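Putative type VI secretion protein (Escherichia coli, PDB 6SKI) acts as a type VI secretion phospholipase effector of the Tle1 family, loaded onto the VgrG spike and probably hydrolysing membrane phospholipids of target cells. Local coordinates at residues Asn49-Asn52 with Met58-Asn61; Ser149-Phe154 with Phe257-Arg262; Asn499-Pro504 with Glu508-Arg513. All coordinates share one frame; numbering follows the deposited sequence.

In the fold
The three contacts adjoin one another, their centres about 13 to 15 Å apart, and all are partly buried, interaction 1 lying nearest the chain centre (about 12 Å) and interaction 3 farthest (about 27 Å). The turn 58-61 of interaction 1 packs through Met58 on helix 144-154, which supplies one side of interaction 2. Interaction 3 is a hairpin whose strand 509-511 is bonded to the loop of interaction 2, while its apolar face receives Phe60. Their chemistry differs: interaction 1 is a single salt bridge between two loops, interaction 2 is aliphatic packing that passes into a solvent-exposed arginine, and interaction 3 combines a backbone ladder with a buried aliphatic face and a more exposed aromatic one.

Interaction 1: Asn49-Asn52 with Met58-Asn61; sequences NREN and MKFN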
loop_
_atom_site.group_PDB
_atom_site.type_symbol
_atom_site.label_atom_id
_atom_site.label_comp_id
_atom_site.label_asym_id
_atom_site.label_seq_id
_atom_site.Cartn_x
_atom_site.Cartn_y
_atom_site.Cartn_z
ATOM N N ASN A 49 -4.601 -10.934 -3.056
ATOM C CA ASN A 49 -3.457 -11.808 -2.863
ATOM C C ASN A 49 -3.392 -12.213 -1.400
ATOM O O ASN A 49 -3.967 -11.557 -0.529
ATOM C CB ASN A 49 -2.142 -11.126 -3.263
ATOM C CG ASN A 49 -2.152 -10.622 -4.686
ATOM O OD1 ASN A 49 -1.708 -9.510 -4.964
ATOM N ND2 ASN A 49 -2.649 -11.442 -5.602
ATOM N N ARG A 50 -2.683 -13.302 -1.140
ATOM C CA ARG A 50 -2.371 -13.695 0.222
ATOM C C ARG A 50 -1.068 -13.044 0.667
ATOM O O ARG A 50 -0.212 -12.689 -0.145
ATOM C CB ARG A 50 -2.262 -15.214 0.341
ATOM C CG ARG A 50 -3.477 -15.962 -0.164
ATOM C CD ARG A 50 -3.296 -17.460 -0.020
ATOM N NE ARG A 50 -4.529 -18.116 0.399
ATOM C CZ ARG A 50 -5.551 -18.381 -0.409
ATOM N NH1 ARG A 50 -5.493 -18.049 -1.692
ATOM N NH2 ARG A 50 -6.634 -18.980 0.066
ATOM N N GLU A 51 -0.927 -12.887 1.976
ATOM C CA GLU A 51 0.301 -12.353 2.542
ATOM C C GLU A 51 1.370 -13.436 2.562
ATOM O O GLU A 51 1.099 -14.587 2.918
ATOM C CB GLU A 51 0.047 -11.832 3.955
ATOM C CG GLU A 51 1.002 -10.751 4.400
ATOM C CD GLU A 51 0.689 -10.242 5.790
ATOM O OE1 GLU A 51 -0.166 -10.847 6.468
ATOM O OE2 GLU A 51 1.295 -9.234 6.206
ATOM N N ASN A 52 2.589 -13.072 2.180
ATOM C CA ASN A 52 3.647 -14.066 2.134
ATOM C C ASN A 52 4.106 -14.427 3.544
ATOM O O ASN A 52 3.775 -13.758 4.526
ATOM C CB ASN A 52 4.826 -13.579 1.289
ATOM C CG ASN A 52 5.339 -12.219 1.712
ATOM O OD1 ASN A 52 5.199 -11.814 2.864
ATOM N ND2 ASN A 52 5.949 -11.507 0.777
ATOM N N MET A 58 7.135 -11.469 10.248
ATOM C CA MET A 58 7.459 -10.155 10.788
ATOM C C MET A 58 6.445 -9.734 11.833
ATOM O O MET A 58 6.790 -9.041 12.795
ATOM C CB MET A 58 7.502 -9.121 9.664
ATOM C CG MET A 58 8.876 -8.582 9.350
ATOM S SD MET A 58 8.799 -7.184 8.224
ATOM C CE MET A 58 8.615 -5.825 9.372
ATOM N N LYS A 59 5.191 -10.147 11.657
ATOM C CA LYS A 59 4.166 -9.810 12.640
ATOM C C LYS A 59 4.428 -10.466 13.997
ATOM O O LYS A 59 3.866 -10.031 15.007
ATOM C CB LYS A 59 2.785 -10.183 12.105
ATOM C CG LYS A 59 2.086 -9.015 11.429
ATOM C CD LYS A 59 0.718 -9.385 10.900
ATOM C CE LYS A 59 0.825 -10.294 9.695
ATOM N NZ LYS A 59 -0.496 -10.866 9.326
ATOM N N PHE A 60 5.264 -11.512 14.047
ATOM C CA PHE A 60 5.616 -12.121 15.331
ATOM C C PHE A 60 6.302 -11.136 16.262
ATOM O O PHE A 60 6.185 -11.260 17.485
ATOM C CB PHE A 60 6.538 -13.324 15.133
ATOM C CG PHE A 60 5.822 -14.626 14.952
ATOM C CD1 PHE A 60 5.781 -15.550 15.981
ATOM C CD2 PHE A 60 5.226 -14.945 13.749
ATOM C CE1 PHE A 60 5.142 -16.754 15.820
ATOM C CE2 PHE A 60 4.587 -16.151 13.583
ATOM C CZ PHE A 60 4.544 -17.056 14.619
ATOM N N ASN A 61 7.046 -10.183 15.711
ATOM C CA ASN A 61 7.768 -9.216 16.527
ATOM C C ASN A 61 6.804 -8.438 17.413
ATOM O O ASN A 61 5.874 -7.792 16.920
ATOM C CB ASN A 61 8.550 -8.269 15.621
ATOM C CG ASN A 61 9.605 -7.483 16.361
ATOM O OD1 ASN A 61 10.626 -8.029 16.763
ATOM N ND2 ASN A 61 9.377 -6.189 16.524
#
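Lys59, just past the short helix 53-58, meets the carboxylate of Glu51, just before it, and this one salt bridge carries the whole contact, the CA atoms of the two residues being 11.1 Å apart. The glutamate can be followed outward from its backbone. Its CB points toward the 58-61 turn, and chi1 of -154° sets CG roughly opposite the backbone N and beside the carbonyl carbon; from there the extended chain carries the carboxylate out to the lysine, where Glu51 CD comes 3.8 Å from Lys59 NZ. At the tip the two oxygens have different roles. OE1 accepts the hydrogen bond from Lys59 NZ at 2.9 Å, met on its syn side with the nitrogen 17° out of the carboxylate plane. OE2 looks instead at the methylene of the lysine, 3.7 Å from Lys59 CE, and has a second charged neighbour in Arg198, a long and weak ion pair. Arg198 begins helix 198-211, directly after the residue expected to be the nucleophilic serine of this alpha/beta-hydrolase fold, and through this weak pair the carboxylate lies close to the probable nucleophile elbow. The lysine arrives from the opposite direction, its chain bent at chi3 (-71°) and its side chain also touching Ile250. At the two ends of the intervening helix the backbone is tied locally: Asn52 is the N-cap, its OD1 accepting from Ser55 N, and Met58 to Asn61 form a type I turn closed by Asn61 N to Met58 O at 3.1 Å. Within that turn the carbonyl oxygen of Lys59 accepts from Asn291 ND2.

Interaction 2: Ser149-Phe154 with Phe257-Arg262; sequences SILDIF and FDINGR
Leu151 lies between Ile259 and Arg262, and its two methyl groups divide the work. CD1 sits over one face of the Arg262 guanidinium, toward its rim, 3.3 Å from NH1, and the same methyl also reaches Ile259 CG2 at 3.7 Å. CD2 turns to the aliphatic root of the arginine, 3.6 Å from Arg262 CB and equally near its CG. The side chains of Leu151 and Ile259 run antiparallel alongside each other, whereas Ile150 meets Ile259 at about a right angle, with Ile150 CG2 3.6 Å from Ile259 CD1. That reach follows from the first torsion of Ile259: CG1 is placed close to both the backbone N and the carbonyl carbon (chi1 53°) and carries CD1 toward Ile150, while CG2 remains with Leu151. One isoleucine thereby touches two successive residues of the helix with separate branches.

Arg262 wraps round the leucine because its chain bends at both chi2 (84°) and chi3 (47°). Its NH2 makes a salt bridge with Glu155, just beyond the helix segment, which is consistent with the guanidinium being held against the methyl; Asp152 is a more distant opposite charge that does not touch it. Ile259 and Arg262 are the ends of a type I beta turn, joined by Arg262 N to Ile259 O at 3.3 Å, which presents both side chains to the helix.

Farther out, the 257-262 loop is anchored to the hairpin strand 509-511: Asp258 OD1 accepts from Ile511 N, Phe257 is backbone-bonded to Ile509, and its ring meets that of Phe510. The loop, part of the Tle1-like catalytic domain and lying between strands 237-243 and 278-284, thus bridges helix 144-154 and the hairpin, and the helix in turn rests Ile153 on Ala54 and Ser55 of helix 53-58.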
loop_
_atom_site.group_PDB
_atom_site.type_symbol
_atom_site.label_atom_id
_atom_site.label_comp_id
_atom_site.label_asym_id
_atom_site.label_seq_id
_atom_site.Cartn_x
_atom_site.Cartn_y
_atom_site.Cartn_z
ATOM N N SER A 149 14.285 -13.056 3.467
ATOM C CA SER A 149 12.936 -12.656 3.076
ATOM C C SER A 149 12.327 -11.683 4.077
ATOM O O SER A 149 11.683 -10.699 3.686
ATOM C CB SER A 149 12.051 -13.892 2.937
ATOM O OG SER A 149 12.134 -14.436 1.635
ATOM N N ILE A 150 12.536 -11.926 5.370
ATOM C CA ILE A 150 11.995 -11.036 6.385
ATOM C C ILE A 150 12.725 -9.702 6.359
ATOM O O ILE A 150 12.121 -8.655 6.609
ATOM C CB ILE A 150 12.079 -11.711 7.764
ATOM C CG1 ILE A 150 11.209 -12.965 7.791
ATOM C CG2 ILE A 150 11.643 -10.766 8.866
ATOM C CD1 ILE A 150 11.231 -13.687 9.110
ATOM N N LEU A 151 14.013 -9.709 6.014
ATOM C CA LEU A 151 14.737 -8.454 5.852
ATOM C C LEU A 151 14.299 -7.710 4.600
ATOM O O LEU A 151 14.328 -6.476 4.573
ATOM C CB LEU A 151 16.240 -8.718 5.801
ATOM C CG LEU A 151 16.991 -8.520 7.112
ATOM C CD1 LEU A 151 18.447 -8.899 6.945
ATOM C CD2 LEU A 151 16.850 -7.090 7.587
ATOM N N ASP A 152 13.904 -8.445 3.561
ATOM C CA ASP A 152 13.377 -7.823 2.355
ATOM C C ASP A 152 12.050 -7.138 2.634
ATOM O O ASP A 152 11.793 -6.038 2.135
ATOM C CB ASP A 152 13.218 -8.874 1.261
ATOM C CG ASP A 152 14.505 -9.130 0.507
ATOM O OD1 ASP A 152 14.510 -10.005 -0.384
ATOM O OD2 ASP A 152 15.515 -8.463 0.809
ATOM N N ILE A 153 11.190 -7.782 3.424
ATOM C CA ILE A 153 9.935 -7.147 3.816
ATOM C C ILE A 153 10.196 -5.964 4.739
ATOM O O ILE A 153 9.504 -4.941 4.668
ATOM C CB ILE A 153 8.992 -8.172 4.466
ATOM C CG1 ILE A 153 8.784 -9.359 3.532
ATOM C CG2 ILE A 153 7.666 -7.528 4.812
ATOM C CD1 ILE A 153 7.925 -9.046 2.342
ATOM N N PHE A 154 11.187 -6.082 5.623
ATOM C CA PHE A 154 11.501 -4.985 6.532
ATOM C C PHE A 154 11.948 -3.747 5.768
ATOM O O PHE A 154 11.606 -2.618 6.140
ATOM C CB PHE A 154 12.578 -5.428 7.520
ATOM C CG PHE A 154 12.939 -4.385 8.531
ATOM C CD1 PHE A 154 14.222 -3.872 8.581
ATOM C CD2 PHE A 154 12.001 -3.922 9.435
ATOM C CE1 PHE A 154 14.562 -2.919 9.511
ATOM C CE2 PHE A 154 12.335 -2.965 10.366
ATOM C CZ PHE A 154 13.617 -2.462 10.404
ATOM N N PHE A 257 16.624 -12.720 16.394
ATOM C CA PHE A 257 18.047 -12.867 16.678
ATOM C C PHE A 257 18.877 -12.848 15.402
ATOM O O PHE A 257 19.989 -12.308 15.383
ATOM C CB PHE A 257 18.289 -14.162 17.449
ATOM C CG PHE A 257 19.737 -14.487 17.650
ATOM C CD1 PHE A 257 20.484 -13.820 18.600
ATOM C CD2 PHE A 257 20.351 -15.461 16.886
ATOM C CE1 PHE A 257 21.813 -14.115 18.783
ATOM C CE2 PHE A 257 21.680 -15.759 17.065
ATOM C CZ PHE A 257 22.412 -15.087 18.016
ATOM N N ASP A 258 18.352 -13.431 14.326
ATOM C CA ASP A 258 19.155 -13.629 13.125
ATOM C C ASP A 258 19.445 -12.315 12.409
ATOM O O ASP A 258 20.534 -12.137 11.852
ATOM C CB ASP A 258 18.441 -14.598 12.186
ATOM C CG ASP A 258 18.105 -15.911 12.856
ATOM O OD1 ASP A 258 17.034 -15.992 13.494
ATOM O OD2 ASP A 258 18.902 -16.865 12.741
ATOM N N ILE A 259 18.492 -11.385 12.407
ATOM C CA ILE A 259 18.522 -10.252 11.494
ATOM C C ILE A 259 18.369 -8.906 12.185
ATOM O O ILE A 259 18.346 -7.881 11.501
ATOM C CB ILE A 259 17.453 -10.404 10.395
ATOM C CG1 ILE A 259 16.089 -10.662 11.028
ATOM C CG2 ILE A 259 17.819 -11.535 9.453
ATOM C CD1 ILE A 259 15.027 -11.050 10.042
ATOM N N ASN A 260 18.258 -8.865 13.515
ATOM C CA ASN A 260 18.055 -7.581 14.180
ATOM C C ASN A 260 19.252 -6.650 14.037
ATOM O O ASN A 260 19.132 -5.458 14.339
ATOM C CB ASN A 260 17.736 -7.776 15.663
ATOM C CG ASN A 260 18.743 -8.657 16.370
ATOM O OD1 ASN A 260 19.821 -8.938 15.850
ATOM N ND2 ASN A 260 18.390 -9.102 17.568
ATOM N N GLY A 261 20.400 -7.164 13.593
ATOM C CA GLY A 261 21.567 -6.312 13.435
ATOM C C GLY A 261 21.380 -5.246 12.375
ATOM O O GLY A 261 21.899 -4.134 12.501
ATOM N N ARG A 262 20.647 -5.573 11.311
ATOM C CA ARG A 262 20.398 -4.614 10.244
ATOM C C ARG A 262 19.699 -3.371 10.782
ATOM O O ARG A 262 18.762 -3.458 11.578
ATOM C CB ARG A 262 19.553 -5.257 9.144
ATOM C CG ARG A 262 19.177 -4.314 8.014
ATOM C CD ARG A 262 20.278 -4.217 6.973
ATOM N NE ARG A 262 20.798 -5.525 6.587
ATOM C CZ ARG A 262 20.369 -6.220 5.538
ATOM N NH1 ARG A 262 20.903 -7.401 5.260
ATOM N NH2 ARG A 262 19.405 -5.736 4.769
#

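Interaction 3: Asn499-Pro504 with Glu508-Arg513; sequences NLWVDP and EIFIHR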
loop_
_atom_site.group_PDB
_atom_site.type_symbol
_atom_site.label_atom_id
_atom_site.label_comp_id
_atom_site.label_asym_id
_atom_site.label_seq_id
_atom_site.Cartn_x
_atom_site.Cartn_y
_atom_site.Cartn_z
ATOM N N ASN A 499 8.266 -22.166 11.340
ATOM C CA ASN A 499 9.550 -21.681 10.863
ATOM C C ASN A 499 10.271 -20.832 11.897
ATOM O O ASN A 499 11.315 -20.253 11.587
ATOM C CB ASN A 499 9.358 -20.883 9.576
ATOM C CG ASN A 499 8.927 -21.748 8.418
ATOM O OD1 ASN A 499 9.639 -22.667 8.020
ATOM N ND2 ASN A 499 7.753 -21.462 7.872
ATOM N N LEU A 500 9.744 -20.749 13.114
ATOM C CA LEU A 500 10.327 -19.917 14.152
ATOM C C LEU A 500 10.284 -20.662 15.475
ATOM O O LEU A 500 9.443 -21.535 15.695
ATOM C CB LEU A 500 9.582 -18.584 14.304
ATOM C CG LEU A 500 9.422 -17.641 13.113
ATOM C CD1 LEU A 500 8.676 -16.400 13.551
ATOM C CD2 LEU A 500 10.766 -17.265 12.525
ATOM N N TRP A 501 11.206 -20.299 16.358
ATOM C CA TRP A 501 11.137 -20.671 17.761
ATOM C C TRP A 501 11.337 -19.407 18.577
ATOM O O TRP A 501 12.311 -18.682 18.369
ATOM C CB TRP A 501 12.190 -21.724 18.125
ATOM C CG TRP A 501 12.192 -22.062 19.578
ATOM C CD1 TRP A 501 11.361 -22.931 20.215
ATOM C CD2 TRP A 501 13.058 -21.525 20.581
ATOM N NE1 TRP A 501 11.656 -22.972 21.553
ATOM C CE2 TRP A 501 12.694 -22.115 21.804
ATOM C CE3 TRP A 501 14.108 -20.606 20.564
ATOM C CZ2 TRP A 501 13.341 -21.815 22.996
ATOM C CZ3 TRP A 501 14.747 -20.310 21.747
ATOM C CH2 TRP A 501 14.364 -20.913 22.946
ATOM N N VAL A 502 10.425 -19.138 19.499
ATOM C CA VAL A 502 10.478 -17.929 20.309
ATOM C C VAL A 502 10.900 -18.323 21.714
ATOM O O VAL A 502 10.345 -19.264 22.294
ATOM C CB VAL A 502 9.132 -17.188 20.314
ATOM C CG1 VAL A 502 9.274 -15.856 21.011
ATOM C CG2 VAL A 502 8.633 -16.995 18.897
ATOM N N ASP A 503 11.889 -17.621 22.249
ATOM C CA ASP A 503 12.359 -17.913 23.591
ATOM C C ASP A 503 11.251 -17.605 24.593
ATOM O O ASP A 503 10.770 -16.465 24.643
ATOM C CB ASP A 503 13.610 -17.099 23.909
ATOM C CG ASP A 503 14.285 -17.545 25.188
ATOM O OD1 ASP A 503 14.348 -18.766 25.433
ATOM O OD2 ASP A 503 14.758 -16.678 25.949
ATOM N N PRO A 504 10.815 -18.580 25.391
ATOM C CA PRO A 504 9.701 -18.327 26.315
ATOM C C PRO A 504 9.986 -17.256 27.349
ATOM O O PRO A 504 9.047 -16.623 27.844
ATOM C CB PRO A 504 9.485 -19.702 26.961
ATOM C CG PRO A 504 10.821 -20.361 26.841
ATOM C CD PRO A 504 11.256 -19.980 25.466
ATOM N N GLU A 508 12.747 -13.542 22.306
ATOM C CA GLU A 508 13.567 -13.444 21.111
ATOM C C GLU A 508 13.155 -14.510 20.108
ATOM O O GLU A 508 12.858 -15.648 20.476
ATOM C CB GLU A 508 15.040 -13.605 21.475
ATOM C CG GLU A 508 16.004 -13.353 20.337
ATOM C CD GLU A 508 17.346 -12.862 20.827
ATOM O OE1 GLU A 508 17.666 -13.096 22.010
ATOM O OE2 GLU A 508 18.078 -12.236 20.034
ATOM N N ILE A 509 13.145 -14.143 18.833
ATOM C CA ILE A 509 12.721 -15.035 17.764
ATOM C C ILE A 509 13.960 -15.605 17.089
ATOM O O ILE A 509 14.919 -14.882 16.808
ATOM C CB ILE A 509 11.819 -14.318 16.743
ATOM C CG1 ILE A 509 10.617 -13.686 17.444
ATOM C CG2 ILE A 509 11.353 -15.285 15.679
ATOM C CD1 ILE A 509 10.652 -12.188 17.473
ATOM N N PHE A 510 13.925 -16.908 16.826
ATOM C CA PHE A 510 15.028 -17.635 16.215
ATOM C C PHE A 510 14.464 -18.343 14.996
ATOM O O PHE A 510 13.614 -19.228 15.127
ATOM C CB PHE A 510 15.637 -18.633 17.199
ATOM C CG PHE A 510 16.363 -17.989 18.340
ATOM C CD1 PHE A 510 15.696 -17.667 19.506
ATOM C CD2 PHE A 510 17.712 -17.712 18.251
ATOM C CE1 PHE A 510 16.357 -17.073 20.553
ATOM C CE2 PHE A 510 18.377 -17.122 19.299
ATOM C CZ PHE A 510 17.699 -16.800 20.449
ATOM N N ILE A 511 14.918 -17.939 13.813
ATOM C CA ILE A 511 14.432 -18.550 12.588
ATOM C C ILE A 511 15.023 -19.943 12.446
ATOM O O ILE A 511 16.220 -20.159 12.674
ATOM C CB ILE A 511 14.778 -17.667 11.379
ATOM C CG1 ILE A 511 14.174 -16.274 11.554
ATOM C CG2 ILE A 511 14.298 -18.303 10.097
ATOM C CD1 ILE A 511 14.503 -15.325 10.438
ATOM N N HIS A 512 14.180 -20.902 12.081
ATOM C CA HIS A 512 14.645 -22.255 11.809
ATOM C C HIS A 512 15.327 -22.253 10.450
ATOM O O HIS A 512 14.664 -22.317 9.410
ATOM C CB HIS A 512 13.485 -23.240 11.853
ATOM C CG HIS A 512 13.070 -23.608 13.241
ATOM N ND1 HIS A 512 11.837 -24.146 13.533
ATOM C CD2 HIS A 512 13.728 -23.509 14.419
ATOM C CE1 HIS A 512 11.756 -24.369 14.832
ATOM N NE2 HIS A 512 12.888 -23.990 15.393
ATOM N N ARG A 513 16.654 -22.185 10.460
ATOM C CA ARG A 513 17.435 -21.991 9.249
ATOM C C ARG A 513 17.683 -23.281 8.487
ATOM O O ARG A 513 18.207 -23.231 7.371
ATOM C CB ARG A 513 18.771 -21.333 9.601
ATOM C CG ARG A 513 18.617 -19.924 10.146
ATOM C CD ARG A 513 19.936 -19.167 10.263
ATOM N NE ARG A 513 20.936 -19.860 11.073
ATOM C CZ ARG A 513 21.884 -20.652 10.584
ATOM N NH1 ARG A 513 21.978 -20.849 9.277
ATOM N NH2 ARG A 513 22.746 -21.239 11.402
#
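The side chains of Trp501 and Phe510 leave the same face of the hairpin together, their ring planes inclined at 42° in an oblique pairing. Phe510 CD1 comes to the edge of the indole, near its plane and 3.5 Å from Trp501 CE3, while one indole face carries Asp503 N near its rim. Trp501 O and Asp503 CB both lie at the edge of the phenyl ring. His512 lays one face of its imidazole over the backbone of Leu500 and Trp501, bringing NE2 to 3.6 Å from Trp501 CB.

Beneath the rings, an antiparallel beta hairpin is laddered by Trp501 N to Phe510 O (2.9 Å) and the reciprocal Phe510 N to Trp501 O. The hydrogen bond from Asp503 N to Glu508 O (2.8 Å) extends it toward the turn, and that from His512 N to Asn499 O (3.0 Å) closes the other end.

The other face is aliphatic: Leu500 CD1 meets Ile509 CG2 at 3.6 Å, and Leu500 CD2 meets Ile511 CG1 at 3.7 Å. This face is turned into the protein, with Leu500 resting on Phe60 and Ile511 on Leu146 and Ile150 of helix 144-154.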